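Segregation and condensation protein A (Thermococcus onnurineus, PDB 6IVH) probably serves as the kleisin subunit of an archaeal Smc-based condensin acting in chromosome organisation, the model here being its N-terminal domain. Local coordinates at residues 29-32 and 33-37; 62-65 and 66-70; 113-116 and 117-121. All blocks are in the same frame, centred on the assembly; numbering follows the deposited sequence.

Interaction 1 of 3, residues 29-32 and 33-37; sequences IDIV and DLTEK
Asp30 and Leu34 close the first turn of helix 31-47, with Asp30, the last residue of strand 29-30, in the N-cap position. Leu34 N lies nearly on the axis of the Asp30 carbonyl, 2.6 Å from O, though its N-H is aimed somewhat aside. With CG anti to the backbone N (chi1 -165°), the Asp30 carboxylate swings over the open amino end of the helix. There Asp30 OD1 accepts from Val32 N at 3.2 Å, met on the anti side and well out of the carboxylate plane.

The first turn carries a second acid. Asp33 brings its OD2 to 2.9 Å from Asp30 OD2, the two carboxylate planes being turned 45° apart. These are two acceptors of like charge, and their repulsion is presumably eased by Arg103, whose NE forms a salt bridge with Asp30 OD1, and by the positive end of the helix dipole. One turn on, Lys37 folds back along the surface, and its NZ makes a weak bond to Asp33 O at 3.1 Å.

Thr35 turns its hydroxyl back toward the preceding turn (chi1 -59°), and OG1 donates a short hydrogen bond to Ile31 O, 2.5 Å, nearly in line with the C=O. The amide of Thr35 reaches the same Ile31 O only weakly, N to O being 3.2 Å. On the apolar face, Ile29 lays CG2 against Leu34 CG at 3.8 Å, a methyl against a branch point.

Leu34 continues onto Leu15 and Leu18 of helix 11-20, while Ile29 leans on Phe107 and Leu110 of helix 107-120. Ile31 packs on helix 54-72, where Leu63 O also lies within hydrogen-bonding distance of Thr35 OG1, whose one proton the two carbonyls must share, and strand 29-30 pairs antiparallel with 104-105.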
loop_
_atom_site.group_PDB
_atom_site.type_symbol
_atom_site.label_atom_id
_atom_site.label_comp_id
_atom_site.label_asym_id
_atom_site.label_seq_id
_atom_site.Cartn_x
_atom_site.Cartn_y
_atom_site.Cartn_z
ATOM N N ILE A 29 6.896 5.341 7.603
ATOM C CA ILE A 29 6.091 4.176 7.262
ATOM C C ILE A 29 7.019 2.986 7.077
ATOM O O ILE A 29 8.031 3.082 6.372
ATOM C CB ILE A 29 5.261 4.426 5.992
ATOM C CG1 ILE A 29 4.440 5.711 6.116
ATOM C CG2 ILE A 29 4.359 3.236 5.706
ATOM C CD1 ILE A 29 3.558 5.972 4.918
ATOM N N ASP A 30 6.685 1.865 7.707
ATOM C CA ASP A 30 7.415 0.617 7.505
ATOM C C ASP A 30 6.702 -0.171 6.411
ATOM O O ASP A 30 5.602 -0.690 6.630
ATOM C CB ASP A 30 7.496 -0.180 8.806
ATOM C CG ASP A 30 8.529 -1.298 8.746
ATOM O OD1 ASP A 30 8.828 -1.785 7.635
ATOM O OD2 ASP A 30 9.042 -1.689 9.817
ATOM N N ILE A 31 7.329 -0.264 5.234
ATOM C CA ILE A 31 6.670 -0.876 4.081
ATOM C C ILE A 31 6.388 -2.352 4.331
ATOM O O ILE A 31 5.443 -2.917 3.767
ATOM C CB ILE A 31 7.512 -0.665 2.804
ATOM C CG1 ILE A 31 6.715 -1.056 1.559
ATOM C CG2 ILE A 31 8.796 -1.468 2.865
ATOM C CD1 ILE A 31 5.451 -0.257 1.375
ATOM N N VAL A 32 7.189 -3.000 5.180
ATOM C CA VAL A 32 6.920 -4.388 5.540
ATOM C C VAL A 32 5.703 -4.469 6.452
ATOM O O VAL A 32 4.814 -5.307 6.259
ATOM C CB VAL A 32 8.162 -5.021 6.193
ATOM C CG1 VAL A 32 7.865 -6.445 6.640
ATOM C CG2 VAL A 32 9.340 -4.996 5.229
ATOM N N ASP A 33 5.639 -3.591 7.453
ATOM C CA ASP A 33 4.491 -3.583 8.352
ATOM C C ASP A 33 3.258 -2.989 7.684
ATOM O O ASP A 33 2.131 -3.372 8.015
ATOM C CB ASP A 33 4.832 -2.811 9.627
ATOM C CG ASP A 33 6.039 -3.382 10.348
ATOM O OD1 ASP A 33 6.359 -4.570 10.127
ATOM O OD2 ASP A 33 6.665 -2.643 11.137
ATOM N N LEU A 34 3.450 -2.061 6.741
ATOM C CA LEU A 34 2.318 -1.438 6.062
ATOM C C LEU A 34 1.616 -2.411 5.125
ATOM O O LEU A 34 0.398 -2.311 4.931
ATOM C CB LEU A 34 2.789 -0.202 5.291
ATOM C CG LEU A 34 1.780 0.693 4.555
ATOM C CD1 LEU A 34 1.462 0.190 3.147
ATOM C CD2 LEU A 34 0.508 0.854 5.370
ATOM N N THR A 35 2.359 -3.351 4.536
ATOM C CA THR A 35 1.787 -4.219 3.512
ATOM C C THR A 35 0.660 -5.079 4.074
ATOM O O THR A 35 -0.423 -5.164 3.484
ATOM C CB THR A 35 2.879 -5.092 2.896
ATOM O OG1 THR A 35 3.884 -4.251 2.314
ATOM C CG2 THR A 35 2.294 -5.994 1.818
ATOM N N GLU A 36 0.889 -5.717 5.223
ATOM C CA GLU A 36 -0.148 -6.583 5.775
ATOM C C GLU A 36 -1.299 -5.778 6.367
ATOM O O GLU A 36 -2.443 -6.241 6.353
ATOM C CB GLU A 36 0.444 -7.533 6.820
ATOM C CG GLU A 36 -0.497 -8.668 7.246
ATOM C CD GLU A 36 -0.903 -9.582 6.094
ATOM O OE1 GLU A 36 -0.175 -9.629 5.080
ATOM O OE2 GLU A 36 -1.948 -10.257 6.212
ATOM N N LYS A 37 -1.025 -4.576 6.884
ATOM C CA LYS A 37 -2.112 -3.703 7.323
ATOM C C LYS A 37 -3.014 -3.330 6.153
ATOM O O LYS A 37 -4.242 -3.260 6.299
ATOM C CB LYS A 37 -1.550 -2.445 7.987
ATOM C CG LYS A 37 -0.744 -2.701 9.251
ATOM C CD LYS A 37 -0.344 -1.390 9.913
ATOM C CE LYS A 37 0.520 -1.622 11.144
ATOM N NZ LYS A 37 1.896 -2.053 10.781
#

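Interaction 2 of 3, residues 62-65 and 66-70; sequences ILVR and MKSEA
Arg65 and Glu69 sit one turn apart on helix 54-72 and form an i to i+4 salt bridge, with their flat groups set nearly perpendicular, the guanidinium and carboxylate planes 88° apart. Arg65 bends at chi3 (57°) after an extended start, which brings NH1 to 3.2 Å from Glu69 OE2. The N-H is poorly aimed, making the bond a weak one, and OE2 comes in obliquely to the guanidinium. A long, weak ion pair with Arg99 draws on the same oxygen. Over one face of the guanidinium lies CG of Met66, a selenomethionine.

Met66 itself runs alongside Ile62 in the same direction, and its SE rests 3.8 Å from Ile62 CG2. Leu63 adds CD2 to the selenium at 4.3 Å. On another side of the helix Lys67 follows the direction of Val64, its CG near Val64 O, and touches the valine side chain only at NZ, 4.2 Å from Val64 CG1.

The backbone runs on in ordinary alpha-helical bonding, but Val64 O is gripped twice: Ser68 N at 2.9 Å and Ser68 OG at 3.0 Å reach it, one above and one below the plane of the carbonyl.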
loop_
_atom_site.group_PDB
_atom_site.type_symbol
_atom_site.label_atom_id
_atom_site.label_comp_id
_atom_site.label_asym_id
_atom_site.label_seq_id
_atom_site.Cartn_x
_atom_site.Cartn_y
_atom_site.Cartn_z
ATOM N N ILE A 62 1.805 -5.020 -5.480
ATOM C CA ILE A 62 2.955 -4.124 -5.491
ATOM C C ILE A 62 3.540 -3.982 -4.091
ATOM O O ILE A 62 4.761 -4.041 -3.905
ATOM C CB ILE A 62 2.558 -2.759 -6.082
ATOM C CG1 ILE A 62 2.048 -2.929 -7.515
ATOM C CG2 ILE A 62 3.736 -1.794 -6.029
ATOM C CD1 ILE A 62 1.507 -1.654 -8.130
ATOM N N LEU A 63 2.679 -3.799 -3.083
ATOM C CA LEU A 63 3.164 -3.665 -1.713
ATOM C C LEU A 63 3.838 -4.939 -1.226
ATOM O O LEU A 63 4.779 -4.874 -0.426
ATOM C CB LEU A 63 2.013 -3.285 -0.780
ATOM C CG LEU A 63 1.438 -1.884 -0.978
ATOM C CD1 LEU A 63 0.302 -1.623 0.000
ATOM C CD2 LEU A 63 2.532 -0.840 -0.827
ATOM N N VAL A 64 3.376 -6.103 -1.688
ATOM C CA VAL A 64 4.030 -7.351 -1.311
ATOM C C VAL A 64 5.440 -7.405 -1.884
ATOM O O VAL A 64 6.386 -7.824 -1.204
ATOM C CB VAL A 64 3.184 -8.557 -1.760
ATOM C CG1 VAL A 64 3.966 -9.850 -1.582
ATOM C CG2 VAL A 64 1.890 -8.615 -0.966
ATOM N N ARG A 65 5.611 -6.972 -3.137
ATOM C CA ARG A 65 6.947 -6.934 -3.722
ATOM C C ARG A 65 7.827 -5.903 -3.027
ATOM O O ARG A 65 9.005 -6.165 -2.761
ATOM C CB ARG A 65 6.863 -6.638 -5.219
ATOM C CG ARG A 65 8.222 -6.373 -5.859
ATOM C CD ARG A 65 8.097 -6.010 -7.330
ATOM N NE ARG A 65 7.229 -4.853 -7.540
ATOM C CZ ARG A 65 7.626 -3.589 -7.434
ATOM N NH1 ARG A 65 8.882 -3.309 -7.112
ATOM N NH2 ARG A 65 6.764 -2.603 -7.647
HETATM N N MSE A 66 7.274 -4.733 -2.722
HETATM C CA MSE A 66 8.050 -3.672 -2.090
HETATM C C MSE A 66 8.492 -4.061 -0.684
HETATM O O MSE A 66 9.522 -3.590 -0.199
HETATM C CB MSE A 66 7.247 -2.371 -2.052
HETATM C CG MSE A 66 6.996 -1.775 -3.426
HETATM SE SE MSE A 66 5.932 -0.149 -3.367
HETATM C CE MSE A 66 7.202 0.994 -2.432
ATOM N N LYS A 67 7.714 -4.924 -0.031
ATOM C CA LYS A 67 8.092 -5.404 1.291
ATOM C C LYS A 67 9.031 -6.602 1.227
ATOM O O LYS A 67 9.829 -6.802 2.149
ATOM C CB LYS A 67 6.846 -5.759 2.112
ATOM C CG LYS A 67 6.544 -7.247 2.231
ATOM C CD LYS A 67 5.712 -7.532 3.475
ATOM C CE LYS A 67 5.368 -9.012 3.603
ATOM N NZ LYS A 67 4.425 -9.470 2.543
ATOM N N SER A 68 8.961 -7.397 0.155
ATOM C CA SER A 68 9.912 -8.489 -0.011
ATOM C C SER A 68 11.307 -7.951 -0.298
ATOM O O SER A 68 12.295 -8.412 0.284
ATOM C CB SER A 68 9.456 -9.424 -1.132
ATOM O OG SER A 68 8.251 -10.089 -0.797
ATOM N N GLU A 69 11.404 -6.970 -1.198
ATOM C CA GLU A 69 12.699 -6.371 -1.496
ATOM C C GLU A 69 13.238 -5.603 -0.294
ATOM O O GLU A 69 14.448 -5.599 -0.047
ATOM C CB GLU A 69 12.584 -5.461 -2.718
ATOM C CG GLU A 69 11.971 -6.145 -3.930
ATOM C CD GLU A 69 11.752 -5.194 -5.093
ATOM O OE1 GLU A 69 12.260 -5.479 -6.198
ATOM O OE2 GLU A 69 11.072 -4.162 -4.901
ATOM N N ALA A 70 12.355 -4.956 0.469
ATOM C CA ALA A 70 12.797 -4.262 1.675
ATOM C C ALA A 70 13.422 -5.231 2.668
ATOM O O ALA A 70 14.431 -4.912 3.308
ATOM C CB ALA A 70 11.627 -3.520 2.316
#

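Interaction 3 of 3, residues 113-116 and 117-121; sequences ALMD and ALEEA
Leu114 and Leu118, one turn apart on helix 107-120, make an apolar pair in this helical contact, which falls in a region predicted to form a coiled coil. Leu114 offers its branch point, CG, to the methyl CD1 of Leu118 at 3.8 Å. That same methyl is met from Met115, a selenomethionine whose chain is bent at both chi2 and chi3 and so curls its SE round to 3.5 Å from Leu118 CD1. Leu118 CD1 is thus touched from two adjacent sides, roughly at right angles.

Main-chain hydrogen bonds of the alpha-helical kind tie the turns together. Leu118 N to Leu114 O is 2.8 Å, while Ala117 N to Ala113 O measures 3.2 Å. Glu119 N comes to Met115 O from above the carbonyl plane, at 3.1 Å, and Glu120 N binds Asp116 O weakly.

Among the charged groups, Glu119 folds back beside Met115, bent at chi2 (76°), so that OE2 stands 2.8 Å from Met115 O. Both are acceptors, and the carboxylate finds its partner elsewhere: Glu119 OE1 forms a salt bridge with Arg55 NH2 of helix 54-72.

Leu118 presses on Leu58 and Ile62 of that helix, and Ala117 also touches Ile62. Leu114 and Met115 meet helix 11-20 at Leu15 and Val12, which places helix 107-120 against both.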
loop_
_atom_site.group_PDB
_atom_site.type_symbol
_atom_site.label_atom_id
_atom_site.label_comp_id
_atom_site.label_asym_id
_atom_site.label_seq_id
_atom_site.Cartn_x
_atom_site.Cartn_y
_atom_site.Cartn_z
ATOM N N ALA A 113 5.491 6.473 -5.154
ATOM C CA ALA A 113 6.101 5.195 -5.511
ATOM C C ALA A 113 5.048 4.173 -5.924
ATOM O O ALA A 113 5.251 3.416 -6.882
ATOM C CB ALA A 113 6.932 4.665 -4.342
ATOM N N LEU A 114 3.913 4.137 -5.220
ATOM C CA LEU A 114 2.886 3.153 -5.546
ATOM C C LEU A 114 2.158 3.517 -6.836
ATOM O O LEU A 114 1.910 2.647 -7.680
ATOM C CB LEU A 114 1.901 3.015 -4.384
ATOM C CG LEU A 114 0.677 2.137 -4.624
ATOM C CD1 LEU A 114 1.095 0.719 -4.949
ATOM C CD2 LEU A 114 -0.244 2.145 -3.417
HETATM N N MSE A 115 1.812 4.789 -7.011
HETATM C CA MSE A 115 1.119 5.237 -8.220
HETATM C C MSE A 115 1.999 5.135 -9.464
HETATM O O MSE A 115 1.494 4.947 -10.571
HETATM C CB MSE A 115 0.620 6.675 -8.055
HETATM C CG MSE A 115 -0.899 6.832 -8.102
HETATM SE SE MSE A 115 -1.854 5.620 -6.913
HETATM C CE MSE A 115 -1.692 6.610 -5.247
ATOM N N ASP A 116 3.317 5.264 -9.286
ATOM C CA ASP A 116 4.225 5.040 -10.407
ATOM C C ASP A 116 4.257 3.568 -10.795
ATOM O O ASP A 116 4.311 3.234 -11.985
ATOM C CB ASP A 116 5.631 5.535 -10.065
ATOM C CG ASP A 116 5.823 7.010 -10.377
ATOM O OD1 ASP A 116 5.005 7.573 -11.136
ATOM O OD2 ASP A 116 6.797 7.603 -9.868
ATOM N N ALA A 117 4.218 2.672 -9.806
ATOM C CA ALA A 117 4.174 1.247 -10.107
ATOM C C ALA A 117 2.817 0.833 -10.658
ATOM O O ALA A 117 2.739 -0.079 -11.489
ATOM C CB ALA A 117 4.511 0.433 -8.857
ATOM N N LEU A 118 1.742 1.487 -10.211
ATOM C CA LEU A 118 0.411 1.140 -10.697
ATOM C C LEU A 118 0.243 1.503 -12.167
ATOM O O LEU A 118 -0.346 0.735 -12.937
ATOM C CB LEU A 118 -0.654 1.830 -9.848
ATOM C CG LEU A 118 -0.971 1.195 -8.493
ATOM C CD1 LEU A 118 -1.738 2.160 -7.613
ATOM C CD2 LEU A 118 -1.765 -0.083 -8.687
ATOM N N GLU A 119 0.758 2.663 -12.579
ATOM C CA GLU A 119 0.543 3.121 -13.947
ATOM C C GLU A 119 1.450 2.439 -14.962
ATOM O O GLU A 119 1.077 2.347 -16.137
ATOM C CB GLU A 119 0.717 4.639 -14.032
ATOM C CG GLU A 119 -0.600 5.409 -13.975
ATOM C CD GLU A 119 -1.190 5.472 -12.577
ATOM O OE1 GLU A 119 -2.188 4.767 -12.319
ATOM O OE2 GLU A 119 -0.666 6.239 -11.742
ATOM N N GLU A 120 2.621 1.957 -14.553
ATOM C CA GLU A 120 3.452 1.188 -15.468
ATOM C C GLU A 120 3.143 -0.302 -15.435
ATOM O O GLU A 120 3.627 -1.040 -16.300
ATOM C CB GLU A 120 4.939 1.419 -15.173
ATOM C CG GLU A 120 5.632 2.300 -16.209
ATOM C CD GLU A 120 7.128 2.058 -16.281
ATOM O OE1 GLU A 120 7.878 2.701 -15.516
ATOM O OE2 GLU A 120 7.553 1.218 -17.103
ATOM N N ALA A 121 2.348 -0.762 -14.474
ATOM C CA ALA A 121 1.882 -2.141 -14.479
ATOM C C ALA A 121 0.884 -2.338 -15.617
ATOM O O ALA A 121 0.164 -3.334 -15.662
ATOM C CB ALA A 121 1.252 -2.501 -13.146
#

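Overall arrangement
Helix 54-72, which carries interaction 2, lies against both other contacts. Interaction 1 touches interaction 2 where Thr35 OG1 lies 2.9 Å from Leu63 O, a probable hydrogen bond between helices, and where Ile31 CG2 packs on Ala70 CB at 3.5 Å; their centres are about 9 Å apart. Interaction 2 meets interaction 3 through Ile62, whose CD1 is 3.7 Å from Leu118 CD2 and whose CG2 sits over Ala117, with centres about 13 Å apart. Interactions 1 and 3 do not touch: their centres are about 17 Å apart, on opposite sides of the chain's centre, with nearest atoms about 7 Å apart.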